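Local structure of adenylation domain (Streptomyces sp., 5N9X) at residues A18-L23 / G87-G92; E54-L59 / A81-L86. The protein is an adenylation domain of the ANL superfamily, with the AMP-binding enzyme fold, and holds adenosine-5'-triphosphate and threonine. One frame throughout, in Å; residues are numbered along the deposited sequence.

Overall arrangement
Both contacts are made by helix 79-90, which uses its C-terminal turn in contact 1, against the start of helix 20-30, and an earlier stretch in contact 2, against helix 46-62. Contact 2 is nested inside the chain loop that contact 1 closes, and the centres of the two lie about 10 Å apart. They meet directly: Arg90 NE forms a salt bridge with Glu54 OE1 at 3.1 Å, and Arg90 CG packs on Ala57 CB at 3.5 Å. Both contacts are buried, their centres about 22 Å (contact 1) and 24 Å (contact 2) from the centre of the chain, and neither contains a residue of the threonine pocket, which includes Asp212, His319 and Lys515.

Contact 1: residues A18-L23 / G87-G92; sequences ATLVDL and GILRAG
Val21 is the side chain that brings these two helix ends together, and its two methyls do different work. CG2 lies against the backbone of the last turn of helix 79-90, 3.5 Å from Leu89 O and 3.7 Å from Arg90 N, with Leu89 CB beside it at 4.0 Å. The other methyl, CG1, is anti to the Val21 backbone N (chi1 164°), which sends it to the Arg90 side chain, where it comes within 4.2 Å of CD. There the valine and the arginine chain run across each other at a slant rather than alongside. The preceding residue, Leu20, adds a lighter touch, its CB 4.3 Å from Leu89 CD1. No hydrogen bond spans the two segments, and the closest backbone approach is Val21 to Arg90, 5.9 Å between CA atoms.

Arg90 passes Val21 with its aliphatic part and carries its charge onward: the chain bends at chi2, and the guanidinium group, lying beside Glu54, makes a hydrogen bond from NH1 to Pro153 O. Leu89 also touches His181 of helix 181-191 and Tyr95 of strand 94-97, so helix 181-191 and strand 94-97 also pack on the leucine of this contact.

Each segment has its own helix-end motif. Thr19 OG1 accepts from Asp22 N at 3.1 Å, a nearly straight bond (165°), while Asp22 OD2 takes Thr19 N in return on its anti side, 33° out of the carboxylate plane. This reciprocal pair is a capping box at the start of helix 20-30; across from it, helix 79-90 finishes in a Schellman motif at Gly92, whose phi is positive.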
loop_
_atom_site.group_PDB
_atom_site.type_symbol
_atom_site.label_atom_id
_atom_site.label_comp_id
_atom_site.label_asym_id
_atom_site.label_seq_id
_atom_site.Cartn_x
_atom_site.Cartn_y
_atom_site.Cartn_z
ATOM N N ALA A 18 -13.810 13.542 -14.080
ATOM C CA ALA A 18 -13.400 12.287 -14.683
ATOM C C ALA A 18 -11.966 11.879 -14.321
ATOM O O ALA A 18 -11.668 10.692 -14.193
ATOM C CB ALA A 18 -13.558 12.384 -16.198
ATOM N N THR A 19 -11.079 12.855 -14.157
ATOM C CA THR A 19 -9.665 12.538 -13.984
ATOM C C THR A 19 -9.065 13.149 -12.704
ATOM O O THR A 19 -9.708 13.949 -12.020
ATOM C CB THR A 19 -8.863 13.019 -15.216
ATOM O OG1 THR A 19 -8.744 14.443 -15.172
ATOM C CG2 THR A 19 -9.582 12.634 -16.493
ATOM N N LEU A 20 -7.830 12.765 -12.393
ATOM C CA LEU A 20 -7.103 13.333 -11.262
ATOM C C LEU A 20 -6.715 14.805 -11.546
ATOM O O LEU A 20 -6.729 15.662 -10.663
ATOM C CB LEU A 20 -5.863 12.474 -10.950
ATOM C CG LEU A 20 -6.157 11.039 -10.472
ATOM C CD1 LEU A 20 -4.892 10.172 -10.390
ATOM C CD2 LEU A 20 -6.900 11.024 -9.130
ATOM N N VAL A 21 -6.399 15.084 -12.795
ATOM C CA VAL A 21 -6.123 16.438 -13.249
ATOM C C VAL A 21 -7.338 17.342 -12.940
ATOM O O VAL A 21 -7.185 18.417 -12.381
ATOM C CB VAL A 21 -5.782 16.430 -14.768
ATOM C CG1 VAL A 21 -5.873 17.815 -15.376
ATOM C CG2 VAL A 21 -4.412 15.782 -15.018
ATOM N N ASP A 22 -8.540 16.868 -13.278
ATOM C CA ASP A 22 -9.774 17.578 -12.992
ATOM C C ASP A 22 -9.897 17.850 -11.494
ATOM O O ASP A 22 -10.193 18.980 -11.076
ATOM C CB ASP A 22 -11.007 16.783 -13.456
ATOM C CG ASP A 22 -11.128 16.661 -14.983
ATOM O OD1 ASP A 22 -10.724 17.593 -15.722
ATOM O OD2 ASP A 22 -11.677 15.617 -15.429
ATOM N N LEU A 23 -9.683 16.811 -10.684
ATOM C CA LEU A 23 -9.799 16.933 -9.232
ATOM C C LEU A 23 -8.878 17.996 -8.664
ATOM O O LEU A 23 -9.312 18.833 -7.869
ATOM C CB LEU A 23 -9.534 15.594 -8.520
ATOM C CG LEU A 23 -10.450 14.398 -8.854
ATOM C CD1 LEU A 23 -10.032 13.151 -8.059
ATOM C CD2 LEU A 23 -11.957 14.667 -8.710
ATOM N N GLY A 87 2.658 17.538 -12.992
ATOM C CA GLY A 87 3.045 17.926 -14.334
ATOM C C GLY A 87 2.944 16.757 -15.304
ATOM O O GLY A 87 2.391 16.888 -16.412
ATOM N N ILE A 88 3.458 15.610 -14.880
ATOM C CA ILE A 88 3.342 14.386 -15.669
ATOM C C ILE A 88 1.882 14.041 -15.976
ATOM O O ILE A 88 1.548 13.690 -17.113
ATOM C CB ILE A 88 4.043 13.190 -14.948
ATOM C CG1 ILE A 88 5.558 13.392 -14.939
ATOM C CG2 ILE A 88 3.685 11.875 -15.587
ATOM C CD1 ILE A 88 6.321 12.395 -14.065
ATOM N N LEU A 89 1.005 14.158 -14.981
ATOM C CA LEU A 89 -0.409 13.839 -15.179
ATOM C C LEU A 89 -1.095 14.873 -16.080
ATOM O O LEU A 89 -1.838 14.503 -17.015
ATOM C CB LEU A 89 -1.139 13.751 -13.843
ATOM C CG LEU A 89 -0.748 12.647 -12.865
ATOM C CD1 LEU A 89 -1.591 12.729 -11.582
ATOM C CD2 LEU A 89 -0.849 11.251 -13.537
ATOM N N ARG A 90 -0.844 16.158 -15.797
ATOM C CA ARG A 90 -1.355 17.237 -16.633
ATOM C C ARG A 90 -0.912 17.064 -18.092
ATOM O O ARG A 90 -1.705 17.305 -18.997
ATOM C CB ARG A 90 -0.937 18.609 -16.086
ATOM C CG ARG A 90 -1.287 19.777 -17.011
ATOM C CD ARG A 90 -2.776 19.929 -17.164
ATOM N NE ARG A 90 -3.149 20.934 -18.160
ATOM C CZ ARG A 90 -3.344 20.681 -19.459
ATOM N NH1 ARG A 90 -3.161 19.456 -19.946
ATOM N NH2 ARG A 90 -3.701 21.663 -20.281
ATOM N N ALA A 91 0.308 16.587 -18.323
ATOM C CA ALA A 91 0.764 16.323 -19.698
ATOM C C ALA A 91 0.094 15.110 -20.364
ATOM O O ALA A 91 0.461 14.715 -21.475
ATOM C CB ALA A 91 2.267 16.131 -19.722
ATOM N N GLY A 92 -0.868 14.496 -19.681
ATOM C CA GLY A 92 -1.574 13.345 -20.224
ATOM C C GLY A 92 -0.842 12.012 -20.106
ATOM O O GLY A 92 -1.289 11.010 -20.659
#

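Contact 2: residues E54-L59 / A81-L86; sequences EGLADL and AIAAML
A single leucine methyl makes the tight part of this contact. Leu56 CD1 reaches across from helix 46-62 and settles on the backbone of helix 79-90, 3.4 Å from Ala83 O and 3.8 Å from Ala84 N. The Ala83 methyl meets it as well, with its CB 3.9 Å from Leu56 CD1. In the leucine, chi1 of -84° sets CG beside the backbone N, and chi2 of 154° then carries CD1 to the peptide joining Ala83 and Ala84. Ala84 points its CB away from residues 54-59, so Leu56 meets its backbone N and not its methyl. Between residues 54-59 and 81-86 the closest CA atoms are those of Leu56 and Ala84, 6.8 Å apart; the helices draw closer beyond, where Ala57 meets Gly87. No hydrogen bond crosses between the segments.

The other side of helix 46-62 is looser and more open. Glu54, Gly55, Asp58 and Leu59 are all partly exposed and take no part in the packing against residues 81-86, while Asp58 touches Pro153 in a nearby loop.

Around this patch the packing continues in several directions. Leu49 and Trp52, earlier on helix 46-62, also lie on Ala83, and Leu49 and Ala53 cover Leu86. Away from helix 46-62, helix 79-90 sets Ala84 and Met85 against Leu73 of strand 70-74, and Ile82 and Met85 against Ile218 of helix 213-222, so it is packed between helix 46-62, a strand of the four-stranded parallel sheet and helix 213-222.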
loop_
_atom_site.group_PDB
_atom_site.type_symbol
_atom_site.label_atom_id
_atom_site.label_comp_id
_atom_site.label_asym_id
_atom_site.label_seq_id
_atom_site.Cartn_x
_atom_site.Cartn_y
_atom_site.Cartn_z
ATOM N N GLU A 54 1.256 23.237 -14.289
ATOM C CA GLU A 54 0.985 23.644 -15.674
ATOM C C GLU A 54 2.270 23.924 -16.458
ATOM O O GLU A 54 2.429 23.469 -17.608
ATOM C CB GLU A 54 0.081 24.885 -15.721
ATOM C CG GLU A 54 -1.323 24.667 -15.165
ATOM C CD GLU A 54 -2.081 23.615 -15.971
ATOM O OE1 GLU A 54 -1.955 23.631 -17.222
ATOM O OE2 GLU A 54 -2.803 22.790 -15.359
ATOM N N GLY A 55 3.181 24.672 -15.838
ATOM C CA GLY A 55 4.473 24.916 -16.447
ATOM C C GLY A 55 5.256 23.640 -16.719
ATOM O O GLY A 55 5.867 23.496 -17.783
ATOM N N LEU A 56 5.252 22.706 -15.768
ATOM C CA LEU A 56 6.030 21.485 -15.944
ATOM C C LEU A 56 5.467 20.674 -17.091
ATOM O O LEU A 56 6.196 19.988 -17.802
ATOM C CB LEU A 56 6.044 20.643 -14.664
ATOM C CG LEU A 56 7.094 21.032 -13.624
ATOM C CD1 LEU A 56 6.678 20.639 -12.198
ATOM C CD2 LEU A 56 8.440 20.446 -13.987
ATOM N N ALA A 57 4.155 20.738 -17.254
ATOM C CA ALA A 57 3.507 19.973 -18.297
ATOM C C ALA A 57 3.923 20.529 -19.655
ATOM O O ALA A 57 4.298 19.778 -20.558
ATOM C CB ALA A 57 2.004 20.006 -18.128
ATOM N N ASP A 58 3.863 21.851 -19.782
ATOM C CA ASP A 58 4.331 22.509 -20.991
ATOM C C ASP A 58 5.787 22.105 -21.274
ATOM O O ASP A 58 6.107 21.688 -22.397
ATOM C CB ASP A 58 4.184 24.031 -20.877
ATOM C CG ASP A 58 2.730 24.488 -20.941
ATOM O OD1 ASP A 58 2.042 24.123 -21.911
ATOM O OD2 ASP A 58 2.268 25.223 -20.038
ATOM N N LEU A 59 6.649 22.179 -20.259
ATOM C CA LEU A 59 8.017 21.681 -20.403
ATOM C C LEU A 59 8.055 20.216 -20.871
ATOM O O LEU A 59 8.814 19.863 -21.786
ATOM C CB LEU A 59 8.799 21.829 -19.099
ATOM C CG LEU A 59 10.172 21.151 -19.161
ATOM C CD1 LEU A 59 11.080 21.944 -20.068
ATOM C CD2 LEU A 59 10.801 20.995 -17.786
ATOM N N ALA A 81 8.969 16.530 -6.161
ATOM C CA ALA A 81 8.441 15.232 -6.555
ATOM C C ALA A 81 6.938 15.308 -6.839
ATOM O O ALA A 81 6.452 14.718 -7.811
ATOM C CB ALA A 81 8.729 14.191 -5.479
ATOM N N ILE A 82 6.216 16.041 -5.996
ATOM C CA ILE A 82 4.781 16.175 -6.125
ATOM C C ILE A 82 4.420 17.007 -7.356
ATOM O O ILE A 82 3.503 16.645 -8.131
ATOM C CB ILE A 82 4.150 16.840 -4.857
ATOM C CG1 ILE A 82 4.352 15.963 -3.619
ATOM C CG2 ILE A 82 2.692 17.132 -5.097
ATOM C CD1 ILE A 82 3.668 14.578 -3.706
ATOM N N ALA A 83 5.111 18.133 -7.518
ATOM C CA ALA A 83 4.835 19.017 -8.637
ATOM C C ALA A 83 5.177 18.312 -9.961
ATOM O O ALA A 83 4.433 18.415 -10.943
ATOM C CB ALA A 83 5.617 20.344 -8.487
ATOM N N ALA A 84 6.284 17.578 -9.972
ATOM C CA ALA A 84 6.618 16.767 -11.125
ATOM C C ALA A 84 5.511 15.763 -11.423
ATOM O O ALA A 84 5.157 15.527 -12.587
ATOM C CB ALA A 84 7.947 16.047 -10.911
ATOM N N MET A 85 4.941 15.163 -10.390
ATOM C CA MET A 85 3.985 14.112 -10.678
ATOM C C MET A 85 2.698 14.744 -11.242
ATOM O O MET A 85 2.072 14.196 -12.144
ATOM C CB MET A 85 3.747 13.248 -9.434
ATOM C CG MET A 85 2.556 12.337 -9.543
ATOM S SD MET A 85 1.133 13.115 -8.753
ATOM C CE MET A 85 1.233 12.301 -7.153
ATOM N N LEU A 86 2.333 15.920 -10.749
ATOM C CA LEU A 86 1.181 16.623 -11.307
ATOM C C LEU A 86 1.460 17.035 -12.741
ATOM O O LEU A 86 0.614 16.879 -13.608
ATOM C CB LEU A 86 0.829 17.844 -10.477
ATOM C CG LEU A 86 0.336 17.546 -9.073
ATOM C CD1 LEU A 86 0.358 18.803 -8.206
ATOM C CD2 LEU A 86 -1.053 16.976 -9.147
#